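Local coordinates for gluconate kinase (Lactobacillus acidophilus, PDB 3LL3), which binds ATP and D-xylulose and, as a member of the FGGY carbohydrate kinase family, probably phosphorylates a sugar or sugar acid such as gluconate, at residues Ile234-Val247 with Ser429-Ala441. Residues are numbered along the deposited sequence; the frame is centred on the assembly and turned at random.
Sequences ILGASDGYLSTIGV and SGTLAAMFLARQA. With XUL (D-xylulose), chain E.
Asp-239 OD2 accepts a 2.8 Å hydrogen bond from O5 of D-xylulose at the N-terminal end of helix 239-245, just after the N-cap Ser-238, and the second turn of the same helix sets Ser-243 against Ser-429. With an alanine in place of Asp-239, O5 would probably be left without this acceptor and that end of the bound sugar held less firmly. Where the start of helix 429-441 meets that second turn, a water and a weak bond illustrate how two closely crossing helices can be bridged: water 1 accepts from Gly-430 N at 3.2 Å and links weakly to Ser-243 OG. Beside it, Ser-429 OG, turned between its own backbone N and carbonyl carbon (chi1 58°), gives a weak 3.4 Å bond to Ser-243 O. Glycine makes the close approach possible: Gly-246 CA lies 3.4 Å from Ser-429 O in a CA-H...O contact, where a beta carbon would collide with that carbonyl. The helices thus cross nearly at right angles, 86°, with their axes 7.2 Å apart. Leu-242 supplies the knob, set among Gly-430, Ala-433, Ala-434 and Leu-437; its CD2 meets Leu-437 CD1 tip to tip at 3.8 Å. From the neighbouring turn, Ile-245 CG1 presses on Ala-433 CB (3.6 Å). Farther along, Ile-234 of the strand lies over Ala-438 and Ala-441, its CG1 3.8 Å from Ala-438 CB. Mostly apolar, with one weak direct bond and a water bridge, this chemistry implies close packing of helix 429-441 against the sheet and the helix carrying Asp-239, consistent with the crossing helices between the lobes of an actin-like ATPase fold.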
ATOM      1  N   ILE A 234      35.103 -34.145  -8.919  1.00 26.80           N
ATOM      2  CA  ILE A 234      34.598 -33.494 -10.120  1.00 23.94           C
ATOM      3  C   ILE A 234      34.484 -32.012  -9.803  1.00 24.75           C
ATOM      4  O   ILE A 234      33.881 -31.620  -8.787  1.00 23.54           O
ATOM      5  CB  ILE A 234      33.227 -34.070 -10.533  1.00 26.02           C
ATOM      6  CG1 ILE A 234      33.259 -35.606 -10.472  1.00 25.35           C
ATOM      7  CG2 ILE A 234      32.843 -33.582 -11.928  1.00 26.62           C
ATOM      8  CD1 ILE A 234      34.427 -36.238 -11.234  1.00 25.61           C
ATOM      9  N   LEU A 235      35.090 -31.188 -10.648  1.00 24.29           N
ATOM     10  CA  LEU A 235      35.170 -29.772 -10.364  1.00 24.75           C
ATOM     11  C   LEU A 235      33.803 -29.170  -9.980  1.00 23.93           C
ATOM     12  O   LEU A 235      33.693 -28.419  -9.014  1.00 24.31           O
ATOM     13  CB  LEU A 235      35.782 -29.030 -11.544  1.00 24.97           C
ATOM     14  CG  LEU A 235      36.016 -27.547 -11.292  1.00 25.52           C
ATOM     15  CD1 LEU A 235      36.829 -27.312  -9.993  1.00 25.20           C
ATOM     16  CD2 LEU A 235      36.668 -26.878 -12.514  1.00 23.84           C
ATOM     17  N   GLY A 236      32.760 -29.509 -10.722  1.00 23.93           N
ATOM     18  CA  GLY A 236      31.433 -29.011 -10.382  1.00 22.93           C
ATOM     19  C   GLY A 236      31.128 -27.622 -10.907  1.00 25.10           C
ATOM     20  O   GLY A 236      31.821 -27.134 -11.791  1.00 24.64           O
ATOM     21  N   ALA A 237      30.086 -26.983 -10.361  1.00 23.42           N
ATOM     22  CA  ALA A 237      29.573 -25.735 -10.903  1.00 23.03           C
ATOM     23  C   ALA A 237      28.759 -24.960  -9.874  1.00 21.46           C
ATOM     24  O   ALA A 237      28.671 -25.346  -8.713  1.00 22.08           O
ATOM     25  CB  ALA A 237      28.733 -25.996 -12.138  1.00 21.47           C
ATOM     26  N   SER A 238      28.175 -23.856 -10.316  1.00 21.03           N
ATOM     27  CA  SER A 238      27.421 -22.970  -9.433  1.00 21.33           C
ATOM     28  C   SER A 238      26.012 -23.524  -9.145  1.00 24.63           C
ATOM     29  O   SER A 238      25.456 -24.279  -9.950  1.00 21.90           O
ATOM     30  CB  SER A 238      27.290 -21.609 -10.100  1.00 23.72           C
ATOM     31  OG  SER A 238      26.479 -21.696 -11.260  1.00 24.70           O
ATOM     32  N   ASP A 239      25.425 -23.117  -8.021  1.00 25.14           N
ATOM     33  CA  ASP A 239      24.076 -23.559  -7.672  1.00 24.13           C
ATOM     34  C   ASP A 239      23.057 -23.067  -8.707  1.00 25.09           C
ATOM     35  O   ASP A 239      22.116 -23.776  -9.055  1.00 22.47           O
ATOM     36  CB  ASP A 239      23.710 -23.074  -6.265  1.00 28.78           C
ATOM     37  CG  ASP A 239      23.885 -21.566  -6.085  1.00 31.08           C
ATOM     38  OD1 ASP A 239      24.236 -20.867  -7.060  1.00 32.05           O
ATOM     39  OD2 ASP A 239      23.675 -21.062  -4.957  1.00 36.51           O
ATOM     40  N   GLY A 240      23.266 -21.859  -9.219  1.00 24.67           N
ATOM     41  CA  GLY A 240      22.398 -21.294 -10.240  1.00 24.62           C
ATOM     42  C   GLY A 240      22.336 -22.109 -11.520  1.00 22.38           C
ATOM     43  O   GLY A 240      21.252 -22.398 -12.036  1.00 23.75           O
ATOM     44  N   TYR A 241      23.501 -22.478 -12.039  1.00 21.71           N
ATOM     45  CA  TYR A 241      23.579 -23.276 -13.253  1.00 19.74           C
ATOM     46  C   TYR A 241      23.059 -24.682 -13.020  1.00 23.62           C
ATOM     47  O   TYR A 241      22.254 -25.187 -13.797  1.00 22.98           O
ATOM     48  CB  TYR A 241      25.025 -23.363 -13.728  1.00 21.72           C
ATOM     49  CG  TYR A 241      25.197 -24.301 -14.897  1.00 22.26           C
ATOM     50  CD1 TYR A 241      24.750 -23.954 -16.169  1.00 21.65           C
ATOM     51  CD2 TYR A 241      25.782 -25.541 -14.724  1.00 22.47           C
ATOM     52  CE1 TYR A 241      24.911 -24.822 -17.243  1.00 22.75           C
ATOM     53  CE2 TYR A 241      25.942 -26.411 -15.785  1.00 24.75           C
ATOM     54  CZ  TYR A 241      25.509 -26.046 -17.040  1.00 24.09           C
ATOM     55  OH  TYR A 241      25.678 -26.936 -18.074  1.00 26.41           O
ATOM     56  N   LEU A 242      23.562 -25.331 -11.970  1.00 22.99           N
ATOM     57  CA  LEU A 242      23.185 -26.697 -11.670  1.00 21.02           C
ATOM     58  C   LEU A 242      21.684 -26.837 -11.354  1.00 22.41           C
ATOM     59  O   LEU A 242      21.055 -27.805 -11.781  1.00 21.91           O
ATOM     60  CB  LEU A 242      24.047 -27.254 -10.544  1.00 20.33           C
ATOM     61  CG  LEU A 242      25.508 -27.467 -10.969  1.00 23.06           C
ATOM     62  CD1 LEU A 242      26.344 -28.059  -9.841  1.00 22.56           C
ATOM     63  CD2 LEU A 242      25.580 -28.345 -12.195  1.00 20.82           C
ATOM     64  N   SER A 243      21.132 -25.889 -10.600  1.00 19.47           N
ATOM     65  CA  SER A 243      19.711 -25.884 -10.295  1.00 24.88           C
ATOM     66  C   SER A 243      18.871 -25.781 -11.565  1.00 24.13           C
ATOM     67  O   SER A 243      17.756 -26.263 -11.595  1.00 26.23           O
ATOM     68  CB  SER A 243      19.352 -24.722  -9.367  1.00 23.62           C
ATOM     69  OG  SER A 243      19.796 -25.010  -8.061  1.00 28.74           O
ATOM     70  N   THR A 244      19.408 -25.126 -12.595  1.00 23.40           N
ATOM     71  CA  THR A 244      18.711 -24.973 -13.874  1.00 23.66           C
ATOM     72  C   THR A 244      18.740 -26.264 -14.715  1.00 24.18           C
ATOM     73  O   THR A 244      17.671 -26.792 -15.112  1.00 21.84           O
ATOM     74  CB  THR A 244      19.287 -23.796 -14.689  1.00 22.97           C
ATOM     75  OG1 THR A 244      19.295 -22.620 -13.878  1.00 21.10           O
ATOM     76  CG2 THR A 244      18.436 -23.542 -15.938  1.00 20.94           C
ATOM     77  N   ILE A 245      19.936 -26.787 -14.988  1.00 19.98           N
ATOM     78  CA  ILE A 245      19.985 -28.060 -15.692  1.00 21.39           C
ATOM     79  C   ILE A 245      19.420 -29.197 -14.825  1.00 21.68           C
ATOM     80  O   ILE A 245      18.922 -30.178 -15.350  1.00 21.49           O
ATOM     81  CB  ILE A 245      21.388 -28.432 -16.228  1.00 23.11           C
ATOM     82  CG1 ILE A 245      22.343 -28.797 -15.090  1.00 20.93           C
ATOM     83  CG2 ILE A 245      21.962 -27.298 -17.083  1.00 22.96           C
ATOM     84  CD1 ILE A 245      23.659 -29.451 -15.584  1.00 23.57           C
ATOM     85  N   GLY A 246      19.488 -29.053 -13.501  1.00 22.64           N
ATOM     86  CA  GLY A 246      18.934 -30.040 -12.579  1.00 22.24           C
ATOM     87  C   GLY A 246      17.408 -30.190 -12.597  1.00 23.88           C
ATOM     88  O   GLY A 246      16.855 -31.138 -11.997  1.00 23.38           O
ATOM     89  N   VAL A 247      16.729 -29.256 -13.262  1.00 22.81           N
ATOM     90  CA  VAL A 247      15.283 -29.348 -13.485  1.00 24.23           C
ATOM     91  C   VAL A 247      15.000 -29.550 -14.969  1.00 24.67           C
ATOM     92  O   VAL A 247      13.885 -29.327 -15.452  1.00 24.72           O
ATOM     93  CB  VAL A 247      14.499 -28.130 -12.919  1.00 24.44           C
ATOM     94  CG1 VAL A 247      14.677 -28.033 -11.398  1.00 23.15           C
ATOM     95  CG2 VAL A 247      14.880 -26.807 -13.624  1.00 23.80           C
ATOM     96  N   SER A 429      17.603 -30.190  -7.097  1.00 27.43           N
ATOM     97  CA  SER A 429      18.115 -30.162  -8.453  1.00 28.35           C
ATOM     98  C   SER A 429      19.630 -29.970  -8.529  1.00 27.00           C
ATOM     99  O   SER A 429      20.270 -30.481  -9.442  1.00 25.30           O
ATOM    100  CB  SER A 429      17.434 -29.042  -9.224  1.00 26.56           C
ATOM    101  OG  SER A 429      17.666 -27.823  -8.559  1.00 28.73           O
ATOM    102  N   GLY A 430      20.192 -29.241  -7.568  1.00 27.58           N
ATOM    103  CA  GLY A 430      21.610 -28.906  -7.572  1.00 27.14           C
ATOM    104  C   GLY A 430      22.554 -30.085  -7.352  1.00 28.38           C
ATOM    105  O   GLY A 430      23.495 -30.281  -8.131  1.00 27.02           O
ATOM    106  N   THR A 431      22.339 -30.864  -6.290  1.00 26.28           N
ATOM    107  CA  THR A 431      23.125 -32.079  -6.116  1.00 28.47           C
ATOM    108  C   THR A 431      22.852 -33.107  -7.214  1.00 26.26           C
ATOM    109  O   THR A 431      23.753 -33.840  -7.608  1.00 27.77           O
ATOM    110  CB  THR A 431      22.944 -32.728  -4.731  1.00 30.39           C
ATOM    111  OG1 THR A 431      21.563 -32.956  -4.492  1.00 32.21           O
ATOM    112  CG2 THR A 431      23.494 -31.835  -3.634  1.00 31.46           C
ATOM    113  N   LEU A 432      21.613 -33.157  -7.708  1.00 28.35           N
ATOM    114  CA  LEU A 432      21.274 -34.056  -8.804  1.00 25.92           C
ATOM    115  C   LEU A 432      22.140 -33.745 -10.023  1.00 24.50           C
ATOM    116  O   LEU A 432      22.717 -34.640 -10.635  1.00 25.35           O
ATOM    117  CB  LEU A 432      19.794 -33.907  -9.169  1.00 24.51           C
ATOM    118  CG  LEU A 432      19.240 -34.797 -10.283  1.00 27.30           C
ATOM    119  CD1 LEU A 432      17.724 -34.962 -10.151  1.00 28.97           C
ATOM    120  CD2 LEU A 432      19.592 -34.251 -11.650  1.00 24.86           C
ATOM    121  N   ALA A 433      22.206 -32.470 -10.391  1.00 24.29           N
ATOM    122  CA  ALA A 433      22.984 -32.080 -11.561  1.00 23.60           C
ATOM    123  C   ALA A 433      24.489 -32.200 -11.298  1.00 22.56           C
ATOM    124  O   ALA A 433      25.247 -32.488 -12.210  1.00 20.87           O
ATOM    125  CB  ALA A 433      22.606 -30.683 -12.047  1.00 22.43           C
ATOM    126  N   ALA A 434      24.908 -32.005 -10.048  1.00 20.18           N
ATOM    127  CA  ALA A 434      26.300 -32.262  -9.683  1.00 23.10           C
ATOM    128  C   ALA A 434      26.613 -33.729  -9.893  1.00 24.27           C
ATOM    129  O   ALA A 434      27.654 -34.066 -10.452  1.00 21.08           O
ATOM    130  CB  ALA A 434      26.588 -31.865  -8.240  1.00 24.25           C
HETATM  131  N   MSE A 435      25.673 -34.588  -9.480  1.00 24.21           N
HETATM  132  CA  MSE A 435      25.811 -36.023  -9.667  1.00 24.54           C
HETATM  133  C   MSE A 435      25.911 -36.327 -11.156  1.00 25.52           C
HETATM  134  O   MSE A 435      26.730 -37.155 -11.580  1.00 24.63           O
HETATM  135  CB  MSE A 435      24.648 -36.756  -8.990  1.00 27.41           C
HETATM  136  CG  MSE A 435      24.549 -38.264  -9.236  1.00 32.13           C
HETATM  137 SE   MSE A 435      23.649 -38.735 -10.920  1.00 42.53          SE
HETATM  138  CE  MSE A 435      21.758 -38.396 -10.434  1.00 30.51           C
ATOM    139  N   PHE A 436      25.114 -35.621 -11.954  1.00 24.96           N
ATOM    140  CA  PHE A 436      25.133 -35.822 -13.405  1.00 26.31           C
ATOM    141  C   PHE A 436      26.482 -35.421 -14.055  1.00 24.89           C
ATOM    142  O   PHE A 436      26.978 -36.103 -14.959  1.00 24.73           O
ATOM    143  CB  PHE A 436      23.955 -35.112 -14.092  1.00 23.29           C
ATOM    144  CG  PHE A 436      23.927 -35.306 -15.584  1.00 23.23           C
ATOM    145  CD1 PHE A 436      23.390 -36.452 -16.134  1.00 26.39           C
ATOM    146  CD2 PHE A 436      24.446 -34.346 -16.432  1.00 24.81           C
ATOM    147  CE1 PHE A 436      23.368 -36.646 -17.495  1.00 26.39           C
ATOM    148  CE2 PHE A 436      24.432 -34.531 -17.795  1.00 26.37           C
ATOM    149  CZ  PHE A 436      23.891 -35.691 -18.326  1.00 27.83           C
ATOM    150  N   LEU A 437      27.070 -34.318 -13.613  1.00 25.06           N
ATOM    151  CA  LEU A 437      28.402 -33.948 -14.107  1.00 24.97           C
ATOM    152  C   LEU A 437      29.391 -35.083 -13.837  1.00 26.18           C
ATOM    153  O   LEU A 437      30.243 -35.406 -14.670  1.00 26.73           O
ATOM    154  CB  LEU A 437      28.900 -32.680 -13.430  1.00 23.43           C
ATOM    155  CG  LEU A 437      28.119 -31.372 -13.601  1.00 25.75           C
ATOM    156  CD1 LEU A 437      28.809 -30.277 -12.803  1.00 23.97           C
ATOM    157  CD2 LEU A 437      28.008 -30.957 -15.054  1.00 24.06           C
ATOM    158  N   ALA A 438      29.275 -35.691 -12.659  1.00 26.88           N
ATOM    159  CA  ALA A 438      30.125 -36.826 -12.320  1.00 26.19           C
ATOM    160  C   ALA A 438      29.903 -37.962 -13.318  1.00 28.24           C
ATOM    161  O   ALA A 438      30.867 -38.556 -13.821  1.00 29.00           O
ATOM    162  CB  ALA A 438      29.853 -37.298 -10.899  1.00 24.60           C
ATOM    163  N   ARG A 439      28.639 -38.262 -13.613  1.00 25.62           N
ATOM    164  CA  ARG A 439      28.328 -39.311 -14.573  1.00 28.30           C
ATOM    165  C   ARG A 439      28.945 -39.004 -15.933  1.00 29.55           C
ATOM    166  O   ARG A 439      29.460 -39.892 -16.604  1.00 29.63           O
ATOM    167  CB  ARG A 439      26.812 -39.540 -14.688  1.00 28.09           C
ATOM    168  CG  ARG A 439      26.199 -40.112 -13.411  1.00 30.64           C
ATOM    169  CD  ARG A 439      24.731 -40.525 -13.593  1.00 33.66           C
ATOM    170  NE  ARG A 439      24.533 -41.517 -14.651  1.00 31.69           N
ATOM    171  CZ  ARG A 439      24.618 -42.836 -14.477  1.00 36.04           C
ATOM    172  NH1 ARG A 439      24.904 -43.343 -13.282  1.00 34.67           N
ATOM    173  NH2 ARG A 439      24.411 -43.656 -15.502  1.00 35.78           N
ATOM    174  N   GLN A 440      28.912 -37.743 -16.339  1.00 27.52           N
ATOM    175  CA  GLN A 440      29.608 -37.363 -17.564  1.00 30.18           C
ATOM    176  C   GLN A 440      31.119 -37.617 -17.464  1.00 29.92           C
ATOM    177  O   GLN A 440      31.722 -38.216 -18.356  1.00 31.63           O
ATOM    178  CB  GLN A 440      29.346 -35.896 -17.911  1.00 26.96           C
ATOM    179  CG  GLN A 440      27.942 -35.622 -18.458  1.00 30.85           C
ATOM    180  CD  GLN A 440      27.776 -34.175 -18.865  1.00 28.26           C
ATOM    181  OE1 GLN A 440      28.037 -33.267 -18.072  1.00 29.14           O
ATOM    182  NE2 GLN A 440      27.363 -33.950 -20.107  1.00 29.05           N
ATOM    183  N   ALA A 441      31.734 -37.163 -16.380  1.00 30.23           N
ATOM    184  CA  ALA A 441      33.185 -37.339 -16.214  1.00 29.22           C
ATOM    185  C   ALA A 441      33.567 -38.822 -16.247  1.00 32.90           C
ATOM    186  O   ALA A 441      34.593 -39.195 -16.813  1.00 32.54           O
ATOM    187  CB  ALA A 441      33.642 -36.698 -14.926  1.00 27.86           C
TER
HETATM  188  C1  XUL E7778      22.648 -16.690  -8.421  1.00 44.45           C
HETATM  189  C2  XUL E7778      22.908 -15.391  -7.638  1.00 45.19           C
HETATM  190  C3  XUL E7778      22.860 -15.390  -6.085  1.00 44.11           C
HETATM  191  C4  XUL E7778      22.881 -16.777  -5.413  1.00 43.41           C
HETATM  192  C5  XUL E7778      24.243 -17.490  -5.500  1.00 40.47           C
HETATM  193  O1  XUL E7778      21.464 -16.566  -9.173  1.00 47.29           O
HETATM  194  O2  XUL E7778      23.100 -14.365  -8.246  1.00 41.71           O
HETATM  195  O3  XUL E7778      21.677 -14.761  -5.657  1.00 41.02           O
HETATM  196  O4  XUL E7778      22.552 -16.591  -4.055  1.00 46.77           O
HETATM  197  O5  XUL E7778      24.389 -18.440  -4.472  1.00 35.38           O
HETATM  198  O   HOH W   1      18.994 -27.024  -5.546  1.00 39.50           O